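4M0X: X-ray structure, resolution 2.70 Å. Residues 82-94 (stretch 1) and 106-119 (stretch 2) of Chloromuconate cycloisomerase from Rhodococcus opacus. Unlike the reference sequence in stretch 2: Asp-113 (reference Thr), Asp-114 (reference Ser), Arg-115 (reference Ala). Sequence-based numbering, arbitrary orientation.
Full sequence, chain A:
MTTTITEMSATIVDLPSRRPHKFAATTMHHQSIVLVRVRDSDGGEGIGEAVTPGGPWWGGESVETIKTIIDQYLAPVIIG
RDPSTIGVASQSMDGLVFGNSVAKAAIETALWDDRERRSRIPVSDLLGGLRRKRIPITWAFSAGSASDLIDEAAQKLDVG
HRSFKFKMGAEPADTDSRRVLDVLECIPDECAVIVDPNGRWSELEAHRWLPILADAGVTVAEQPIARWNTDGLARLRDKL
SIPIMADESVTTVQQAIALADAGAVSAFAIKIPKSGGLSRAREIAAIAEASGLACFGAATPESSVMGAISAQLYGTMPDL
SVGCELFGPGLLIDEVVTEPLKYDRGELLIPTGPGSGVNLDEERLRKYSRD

Stretch 1, residues 82-94: DPSTIGVASQSMD
Stretch 2, residues 106-119: AIETALWDDRERRS

Ile-86 is the knob on which this contact turns. It opens the helix 86-94, its CA-to-CB bond points toward the second stretch, and with chi1 m and chi2 at 129° it fills the hole formed by Glu-108, Leu-111, Trp-112 and Arg-115 on the helix 106-118. These four positions are spaced i, i+3, i+4 and i+7, so they lie along one side of a regular helix. CD1 of Ile-86 sits 3.9 Å from the centroid of the six-membered ring of Trp-112, 11° off the ring normal, a CH-pi contact over the face. Trp-112 starts sideways from its CA, and chi1 m with chi2 118° brings the indole nearer. On the same knob, Ile-86 CG1 lies 3.9 Å from Leu-111 CB, and Ile-86 CG2 lies 3.9 Å from Glu-108 CG, so the acidic residue lends its aliphatic portion to the pocket.

The two helices run nearly antiparallel, at 169°, with axes approaching to 10.4 Å. The register is set by two pairs: CA of Ser-90 is 6.7 Å from CA of Glu-108, and CA of Ser-84 is 6.8 Å from CA of Arg-115. Both helices keep i to i+4 backbone bonds, with phi/psi near -65/-43. The apolar strip of the first continues from Ile-86 through Ala-89 to Met-93. The small Ala-89 contributes its CB, 4.3 Å from CD2 of Leu-111, whose chi1 (-105°) and chi2 (13°) both lie between wells. Met-93, m, t, m, reaches across to place SD 3.9 Å from Ile-107 CG2; Ile-107 is m, t.

Beside the strip, polar groups find partners without leaving the packed surface. Glu-108, chi1 t and chi2 -104°, accepts a weak bond at OE2 from Trp-112 NE1 (3.2 Å), one turn on in its own helix. A water bridges the helices, 2.5 Å from Ser-90 OG and donating to Glu-108 OE2 at 3.1 Å. Ser-90, chi1 m, also lays its OG 3.6 Å from Glu-108 CG.

Before the first helix, a type I turn from Asp-82 to Thr-85 delivers Pro-83 and Ser-84 to the later turns of the partner. Thr-85 N bonds to Asp-82 O at 2.9 Å, and Thr-85 OG1, chi1 p, donates to the same oxygen at 2.7 Å. Ser-84 OG, also chi1 p, donates to Asp-82 OD1 at 3.1 Å.

The turn meets the polar edge. Arg-118, m, t, -105°, 141°, lays one face of its guanidinium against Pro-83, with Pro-83 CB 3.4 Å from Arg-118 NH1, while its NH2 donates a weak bond to Pro-83 O at 3.4 Å and 142°. Asp-114, chi1 t, holds this arginine by a salt bridge, OD1 to Arg-118 NE at 3.1 Å. Arg-115, chi1 -149° and chi2 p, passes NE 3.4 Å from Ser-84 CB, and its CD lies 3.9 Å from Ile-86 CD1, joining this edge to the apolar centre.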

# COMPACT_ATOMS: atom_id res chain seq x y z
N ASP A 82 5.22 -4.94 48.05
CA ASP A 82 5.99 -6.18 47.98
C ASP A 82 7.13 -6.05 46.94
O ASP A 82 6.88 -5.89 45.74
CB ASP A 82 5.05 -7.33 47.63
CG ASP A 82 5.70 -8.71 47.74
OD1 ASP A 82 6.94 -8.84 47.99
OD2 ASP A 82 4.93 -9.68 47.55
N PRO A 83 8.39 -6.13 47.41
CA PRO A 83 9.56 -5.87 46.59
C PRO A 83 9.66 -6.80 45.38
O PRO A 83 10.32 -6.43 44.38
CB PRO A 83 10.74 -6.16 47.53
CG PRO A 83 10.18 -6.26 48.89
CD PRO A 83 8.73 -6.56 48.77
N SER A 84 9.04 -7.98 45.46
CA SER A 84 9.08 -8.95 44.36
C SER A 84 8.08 -8.66 43.23
O SER A 84 8.12 -9.32 42.19
CB SER A 84 8.88 -10.38 44.87
OG SER A 84 7.59 -10.52 45.45
N THR A 85 7.18 -7.69 43.45
CA THR A 85 6.13 -7.38 42.47
C THR A 85 6.54 -6.19 41.60
O THR A 85 5.92 -5.12 41.63
CB THR A 85 4.71 -7.21 43.11
OG1 THR A 85 4.73 -6.24 44.17
CG2 THR A 85 4.26 -8.49 43.70
N ILE A 86 7.61 -6.40 40.83
CA ILE A 86 8.21 -5.39 39.96
C ILE A 86 7.29 -5.07 38.80
O ILE A 86 7.21 -3.92 38.34
CB ILE A 86 9.59 -5.86 39.46
CG1 ILE A 86 10.56 -5.98 40.65
CG2 ILE A 86 10.19 -4.90 38.42
CD1 ILE A 86 11.27 -7.30 40.72
N GLY A 87 6.58 -6.10 38.34
CA GLY A 87 5.59 -5.95 37.28
C GLY A 87 4.52 -4.93 37.64
O GLY A 87 4.28 -3.98 36.88
N VAL A 88 3.92 -5.11 38.81
CA VAL A 88 2.81 -4.24 39.24
C VAL A 88 3.31 -2.85 39.60
O VAL A 88 2.58 -1.86 39.47
CB VAL A 88 2.03 -4.79 40.45
CG1 VAL A 88 0.75 -3.97 40.69
CG2 VAL A 88 1.69 -6.27 40.25
N ALA A 89 4.56 -2.79 40.07
CA ALA A 89 5.17 -1.54 40.46
C ALA A 89 5.37 -0.72 39.20
O ALA A 89 5.17 0.50 39.20
CB ALA A 89 6.48 -1.80 41.18
N SER A 90 5.74 -1.40 38.11
CA SER A 90 5.94 -0.71 36.84
C SER A 90 4.63 -0.21 36.29
O SER A 90 4.56 0.92 35.82
CB SER A 90 6.64 -1.60 35.84
OG SER A 90 7.92 -1.93 36.29
N GLN A 91 3.59 -1.04 36.36
CA GLN A 91 2.29 -0.61 35.84
C GLN A 91 1.70 0.51 36.71
O GLN A 91 1.08 1.43 36.20
CB GLN A 91 1.33 -1.76 35.71
CG GLN A 91 0.03 -1.37 35.03
CD GLN A 91 -0.84 -2.56 34.68
OE1 GLN A 91 -0.38 -3.70 34.65
NE2 GLN A 91 -2.12 -2.29 34.40
N SER A 92 1.91 0.42 38.02
CA SER A 92 1.50 1.47 38.93
C SER A 92 2.11 2.79 38.52
O SER A 92 1.40 3.77 38.35
CB SER A 92 1.93 1.13 40.34
OG SER A 92 1.19 0.04 40.85
N MET A 93 3.42 2.79 38.33
CA MET A 93 4.14 4.02 37.98
C MET A 93 3.59 4.66 36.69
O MET A 93 3.40 5.90 36.60
CB MET A 93 5.64 3.76 37.92
CG MET A 93 6.31 3.51 39.27
SD MET A 93 8.11 3.31 39.07
CE MET A 93 8.27 1.63 38.47
N ASP A 94 3.28 3.81 35.71
CA ASP A 94 2.70 4.24 34.43
C ASP A 94 1.34 4.87 34.64
O ASP A 94 1.01 5.86 34.00
CB ASP A 94 2.56 3.07 33.47
CG ASP A 94 3.89 2.60 32.90
OD1 ASP A 94 4.97 3.24 33.12
OD2 ASP A 94 3.85 1.56 32.22
N ALA A 106 15.20 4.09 37.02
CA ALA A 106 16.08 4.03 38.19
C ALA A 106 15.43 3.21 39.31
O ALA A 106 16.11 2.41 39.96
CB ALA A 106 16.46 5.42 38.67
N ILE A 107 14.12 3.40 39.49
CA ILE A 107 13.31 2.59 40.41
C ILE A 107 13.14 1.13 39.98
O ILE A 107 13.38 0.21 40.79
CB ILE A 107 11.93 3.18 40.54
CG1 ILE A 107 12.05 4.56 41.14
CG2 ILE A 107 11.03 2.25 41.36
CD1 ILE A 107 10.73 5.25 41.43
N GLU A 108 12.68 0.90 38.75
CA GLU A 108 12.48 -0.47 38.27
C GLU A 108 13.80 -1.20 38.42
O GLU A 108 13.84 -2.33 38.86
CB GLU A 108 11.99 -0.50 36.81
CG GLU A 108 11.52 -1.87 36.29
CD GLU A 108 12.52 -2.56 35.36
OE1 GLU A 108 13.73 -2.36 35.54
OE2 GLU A 108 12.12 -3.31 34.44
N THR A 109 14.89 -0.51 38.08
CA THR A 109 16.22 -1.10 38.07
C THR A 109 16.72 -1.37 39.52
O THR A 109 17.18 -2.47 39.84
CB THR A 109 17.10 -0.21 37.15
OG1 THR A 109 17.59 -0.98 36.07
CG2 THR A 109 18.21 0.58 37.82
N ALA A 110 16.59 -0.40 40.41
CA ALA A 110 16.91 -0.60 41.81
C ALA A 110 16.17 -1.80 42.36
O ALA A 110 16.75 -2.60 43.09
CB ALA A 110 16.58 0.63 42.62
N LEU A 111 14.88 -1.91 42.02
CA LEU A 111 14.08 -3.06 42.36
C LEU A 111 14.65 -4.40 41.90
O LEU A 111 14.61 -5.38 42.67
CB LEU A 111 12.69 -2.89 41.80
CG LEU A 111 11.58 -2.54 42.78
CD1 LEU A 111 12.07 -2.11 44.15
CD2 LEU A 111 10.71 -1.49 42.11
N TRP A 112 15.17 -4.46 40.68
CA TRP A 112 15.82 -5.69 40.21
C TRP A 112 17.15 -5.97 40.94
O TRP A 112 17.43 -7.11 41.31
CB TRP A 112 16.04 -5.66 38.71
CG TRP A 112 14.85 -5.94 37.86
CD1 TRP A 112 14.28 -5.09 36.96
CD2 TRP A 112 14.12 -7.17 37.77
NE1 TRP A 112 13.23 -5.70 36.32
CE2 TRP A 112 13.10 -6.98 36.81
CE3 TRP A 112 14.23 -8.42 38.41
CZ2 TRP A 112 12.18 -7.99 36.48
CZ3 TRP A 112 13.30 -9.42 38.07
CH2 TRP A 112 12.30 -9.19 37.10
N ASP A 113 17.96 -4.94 41.15
CA ASP A 113 19.16 -5.07 41.99
C ASP A 113 18.86 -5.68 43.39
O ASP A 113 19.53 -6.61 43.85
CB ASP A 113 19.81 -3.70 42.11
CG ASP A 113 21.17 -3.75 42.76
OD1 ASP A 113 22.11 -4.30 42.15
OD2 ASP A 113 21.31 -3.21 43.88
N ASP A 114 17.85 -5.12 44.06
CA ASP A 114 17.29 -5.66 45.31
C ASP A 114 16.97 -7.16 45.15
O ASP A 114 17.33 -7.99 46.00
CB ASP A 114 16.01 -4.86 45.64
CG ASP A 114 15.58 -4.95 47.13
OD1 ASP A 114 16.33 -5.48 47.99
OD2 ASP A 114 14.45 -4.48 47.45
N ARG A 115 16.31 -7.50 44.04
CA ARG A 115 15.88 -8.86 43.84
C ARG A 115 17.09 -9.77 43.80
O ARG A 115 17.24 -10.66 44.64
CB ARG A 115 15.06 -8.96 42.57
CG ARG A 115 14.00 -10.04 42.64
CD ARG A 115 12.84 -9.60 43.52
NE ARG A 115 12.08 -10.78 43.90
CZ ARG A 115 12.43 -11.61 44.88
NH1 ARG A 115 13.51 -11.39 45.61
NH2 ARG A 115 11.69 -12.68 45.12
N GLU A 116 17.96 -9.51 42.84
CA GLU A 116 19.24 -10.21 42.69
C GLU A 116 20.00 -10.37 44.00
O GLU A 116 20.59 -11.40 44.25
N ARG A 117 19.97 -9.37 44.85
CA ARG A 117 20.65 -9.51 46.13
C ARG A 117 19.92 -10.25 47.23
O ARG A 117 20.56 -10.88 48.05
CB ARG A 117 21.03 -8.15 46.63
CG ARG A 117 22.13 -7.65 45.77
CD ARG A 117 22.36 -6.23 46.08
NE ARG A 117 23.33 -5.72 45.15
CZ ARG A 117 23.66 -4.44 45.08
NH1 ARG A 117 23.09 -3.57 45.89
NH2 ARG A 117 24.57 -4.04 44.20
N ARG A 118 18.60 -10.13 47.28
CA ARG A 118 17.86 -10.98 48.19
C ARG A 118 18.13 -12.44 47.79
O ARG A 118 18.53 -13.23 48.64
CB ARG A 118 16.37 -10.61 48.21
CG ARG A 118 16.14 -9.16 48.62
CD ARG A 118 14.70 -8.72 48.38
NE ARG A 118 14.56 -7.84 47.21
CZ ARG A 118 13.55 -7.88 46.33
NH1 ARG A 118 12.58 -8.77 46.48
NH2 ARG A 118 13.50 -7.02 45.29
N SER A 119 18.00 -12.77 46.50
CA SER A 119 18.24 -14.13 46.02
C SER A 119 19.74 -14.49 45.95
O SER A 119 20.08 -15.63 45.74
CB SER A 119 17.60 -14.33 44.64
OG SER A 119 16.18 -14.43 44.70
O HOH W 1 9.25 -3.83 35.36